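Local coordinates for protein excinuclease ABC, subunit A. (Deinococcus radiodurans, PDB 2VF7) that belongs to the UvrA family of ABC-type ATPases, binds ADP, zinc and DNA, and probably takes part in recognising damaged DNA for excision repair, at residues 181-186 and 260-265. The protein carries 1 engineered substitution. Residues are numbered along the deposited sequence; the frame is centred on the assembly and turned at random.
Sequences VAAWPQ and RHVLHT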
ATOM      1  N   VAL A 181      41.216  -8.528  -6.299  1.00 51.09           N
ATOM      2  CA  VAL A 181      40.344  -7.685  -5.474  1.00 51.04           C
ATOM      3  C   VAL A 181      38.992  -8.374  -5.190  1.00 51.44           C
ATOM      4  O   VAL A 181      37.985  -8.207  -5.912  1.00 51.92           O
ATOM      5  CB  VAL A 181      40.339  -6.171  -5.909  1.00 50.99           C
ATOM      6  CG1 VAL A 181      40.545  -6.000  -7.416  1.00 50.73           C
ATOM      7  CG2 VAL A 181      39.142  -5.414  -5.360  1.00 50.22           C
ATOM      8  N   ALA A 182      39.022  -9.170  -4.126  1.00 51.35           N
ATOM      9  CA  ALA A 182      37.938 -10.048  -3.700  1.00 52.21           C
ATOM     10  C   ALA A 182      36.678  -9.309  -3.264  1.00 52.97           C
ATOM     11  O   ALA A 182      35.558  -9.857  -3.348  1.00 53.19           O
ATOM     12  CB  ALA A 182      38.421 -10.968  -2.587  1.00 52.05           C
ATOM     13  N   ALA A 183      36.866  -8.076  -2.805  1.00 53.24           N
ATOM     14  CA  ALA A 183      35.762  -7.203  -2.394  1.00 53.45           C
ATOM     15  C   ALA A 183      34.825  -6.818  -3.559  1.00 53.79           C
ATOM     16  O   ALA A 183      33.708  -6.320  -3.350  1.00 54.17           O
ATOM     17  CB  ALA A 183      36.328  -5.966  -1.732  1.00 52.79           C
ATOM     18  N   TRP A 184      35.272  -7.032  -4.789  1.00 53.42           N
ATOM     19  CA  TRP A 184      34.374  -6.837  -5.931  1.00 52.84           C
ATOM     20  C   TRP A 184      33.331  -7.973  -6.037  1.00 53.52           C
ATOM     21  O   TRP A 184      33.557  -9.072  -5.526  1.00 53.36           O
ATOM     22  CB  TRP A 184      35.173  -6.666  -7.227  1.00 51.58           C
ATOM     23  CG  TRP A 184      35.444  -5.247  -7.546  1.00 51.21           C
ATOM     24  CD1 TRP A 184      34.733  -4.153  -7.107  1.00 50.29           C
ATOM     25  CD2 TRP A 184      36.468  -4.736  -8.407  1.00 51.24           C
ATOM     26  NE1 TRP A 184      35.261  -3.006  -7.627  1.00 50.53           N
ATOM     27  CE2 TRP A 184      36.337  -3.326  -8.417  1.00 51.17           C
ATOM     28  CE3 TRP A 184      37.494  -5.328  -9.164  1.00 50.82           C
ATOM     29  CZ2 TRP A 184      37.193  -2.500  -9.156  1.00 51.20           C
ATOM     30  CZ3 TRP A 184      38.337  -4.509  -9.898  1.00 50.17           C
ATOM     31  CH2 TRP A 184      38.186  -3.108  -9.883  1.00 51.25           C
ATOM     32  N   PRO A 185      32.194  -7.717  -6.706  1.00 54.21           N
ATOM     33  CA  PRO A 185      31.112  -8.698  -6.708  1.00 54.87           C
ATOM     34  C   PRO A 185      31.508 -10.033  -7.309  1.00 55.88           C
ATOM     35  O   PRO A 185      32.446 -10.110  -8.102  1.00 56.57           O
ATOM     36  CB  PRO A 185      30.034  -8.039  -7.575  1.00 54.49           C
ATOM     37  CG  PRO A 185      30.368  -6.609  -7.597  1.00 54.21           C
ATOM     38  CD  PRO A 185      31.840  -6.517  -7.493  1.00 54.58           C
ATOM     39  N   GLN A 186      30.795 -11.083  -6.923  1.00 56.56           N
ATOM     40  CA  GLN A 186      30.998 -12.399  -7.507  1.00 56.85           C
ATOM     41  C   GLN A 186      30.406 -12.384  -8.899  1.00 56.64           C
ATOM     42  O   GLN A 186      29.750 -11.410  -9.292  1.00 57.13           O
ATOM     43  CB  GLN A 186      30.343 -13.485  -6.651  1.00 57.05           C
ATOM     44  CG  GLN A 186      30.986 -13.660  -5.257  1.00 57.84           C
ATOM     45  CD  GLN A 186      30.246 -14.663  -4.388  1.00 58.46           C
ATOM     46  OE1 GLN A 186      29.049 -14.508  -4.107  1.00 60.36           O
ATOM     47  NE2 GLN A 186      30.959 -15.693  -3.937  1.00 59.50           N
ATOM     48  N   ARG A 260      33.913   2.014  -2.908  1.00 51.41           N
ATOM     49  CA  ARG A 260      32.581   2.420  -3.346  1.00 51.45           C
ATOM     50  C   ARG A 260      31.588   1.246  -3.349  1.00 52.36           C
ATOM     51  O   ARG A 260      30.486   1.327  -2.776  1.00 52.70           O
ATOM     52  CB  ARG A 260      32.688   3.036  -4.736  1.00 51.47           C
ATOM     53  CG  ARG A 260      31.371   3.464  -5.387  1.00 51.45           C
ATOM     54  CD  ARG A 260      31.584   4.713  -6.220  1.00 48.74           C
ATOM     55  NE  ARG A 260      30.616   5.690  -5.752  1.00 50.50           N
ATOM     56  CZ  ARG A 260      30.769   7.006  -5.755  1.00 48.16           C
ATOM     57  NH1 ARG A 260      31.872   7.585  -6.206  1.00 46.14           N
ATOM     58  NH2 ARG A 260      29.783   7.744  -5.291  1.00 51.80           N
ATOM     59  N   HIS A 261      31.980   0.149  -3.987  1.00 52.40           N
ATOM     60  CA  HIS A 261      31.136  -1.029  -4.041  1.00 52.56           C
ATOM     61  C   HIS A 261      30.830  -1.606  -2.680  1.00 52.62           C
ATOM     62  O   HIS A 261      29.710  -2.032  -2.433  1.00 52.50           O
ATOM     63  CB  HIS A 261      31.767  -2.141  -4.875  1.00 52.57           C
ATOM     64  CG  HIS A 261      30.975  -3.407  -4.823  1.00 53.97           C
ATOM     65  ND1 HIS A 261      31.290  -4.445  -3.971  1.00 53.87           N
ATOM     66  CD2 HIS A 261      29.824  -3.762  -5.451  1.00 53.89           C
ATOM     67  CE1 HIS A 261      30.383  -5.397  -4.102  1.00 54.89           C
ATOM     68  NE2 HIS A 261      29.488  -5.011  -4.995  1.00 54.29           N
ATOM     69  N   VAL A 262      31.841  -1.687  -1.818  1.00 53.00           N
ATOM     70  CA  VAL A 262      31.676  -2.349  -0.525  1.00 53.49           C
ATOM     71  C   VAL A 262      30.711  -1.556   0.356  1.00 53.92           C
ATOM     72  O   VAL A 262      29.825  -2.131   0.980  1.00 54.05           O
ATOM     73  CB  VAL A 262      33.047  -2.599   0.208  1.00 53.69           C
ATOM     74  CG1 VAL A 262      32.839  -2.929   1.680  1.00 53.43           C
ATOM     75  CG2 VAL A 262      33.846  -3.703  -0.467  1.00 51.94           C
ATOM     76  N   LEU A 263      30.890  -0.244   0.396  1.00 54.60           N
ATOM     77  CA  LEU A 263      30.108   0.608   1.285  1.00 55.96           C
ATOM     78  C   LEU A 263      28.689   0.874   0.751  1.00 57.03           C
ATOM     79  O   LEU A 263      27.748   1.014   1.536  1.00 57.59           O
ATOM     80  CB  LEU A 263      30.838   1.928   1.566  1.00 55.51           C
ATOM     81  CG  LEU A 263      32.236   1.966   2.203  1.00 55.83           C
ATOM     82  CD1 LEU A 263      32.572   3.405   2.544  1.00 55.28           C
ATOM     83  CD2 LEU A 263      32.368   1.091   3.454  1.00 54.91           C
ATOM     84  N   HIS A 264      28.540   0.964  -0.568  1.00 57.96           N
ATOM     85  CA  HIS A 264      27.216   1.098  -1.164  1.00 59.65           C
ATOM     86  C   HIS A 264      26.442  -0.196  -0.959  1.00 60.26           C
ATOM     87  O   HIS A 264      25.254  -0.164  -0.662  1.00 60.45           O
ATOM     88  CB  HIS A 264      27.280   1.437  -2.667  1.00 59.91           C
ATOM     89  CG  HIS A 264      25.938   1.725  -3.285  1.00 61.04           C
ATOM     90  ND1 HIS A 264      24.989   0.746  -3.509  1.00 62.22           N
ATOM     91  CD2 HIS A 264      25.392   2.886  -3.727  1.00 61.60           C
ATOM     92  CE1 HIS A 264      23.914   1.293  -4.054  1.00 62.85           C
ATOM     93  NE2 HIS A 264      24.135   2.590  -4.200  1.00 62.65           N
ATOM     94  N   THR A 265      27.106  -1.334  -1.132  1.00 61.05           N
ATOM     95  CA  THR A 265      26.432  -2.602  -0.931  1.00 62.21           C
ATOM     96  C   THR A 265      26.004  -2.752   0.528  1.00 62.90           C
ATOM     97  O   THR A 265      24.881  -3.161   0.803  1.00 63.17           O
ATOM     98  CB  THR A 265      27.277  -3.795  -1.406  1.00 62.40           C
ATOM     99  OG1 THR A 265      27.697  -3.567  -2.756  1.00 63.28           O
ATOM    100  CG2 THR A 265      26.461  -5.082  -1.374  1.00 62.09           C
TER
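The imidazole of His-261 lies between Pro-185, across the contact, and Thr-265, one turn further along its own helix. Pro-185 CD sits 3.8 Å from the centroid of the His-261 ring and 12° off its normal, a CH-pi contact over the ring centre. Pro-185 CG comes nearest to NE2 of the His-261 ring, at 3.2 Å. On the opposite face Thr-265 OG1 stands above the rim, held there by its hydrogen bond to His-261 O (2.6 Å), which also accepts the amide of Thr-265. CB of His-261 points at the loop, and CG continues anti to the backbone N (chi1 174°). From this ring ND1 gives a weak hydrogen bond to Ala-183 O, 3.1 Å long but bent to 123° at the hydrogen. Beside this polar link, Ala-183 CB packs on Val-262 CG2 at 3.6 Å, and Met-168 of helix 165-168 touches both residues. Trp-184 meets the helix less closely, its indole edge lying 4.2 Å from His-261 CB, measured from CD1. The loop itself is shaped by a type I turn from Val-181 to Trp-184. Trp-184 NE1 hydrogen-bonds Ser-256 O, just ahead of helix 258-268, and Trp-184 O takes a hydrogen bond from Arg-277 NH2. An alanine in place of His-261 would probably leave Pro-185 without its ring partner and Ala-183 O without this donor. Within the UvrA DNA-binding domain, the contact thus joins the loop before helix 187-199 to helix 258-268 chiefly by CH-pi and methyl packing, the bent N-H...O bond probably adding little strength.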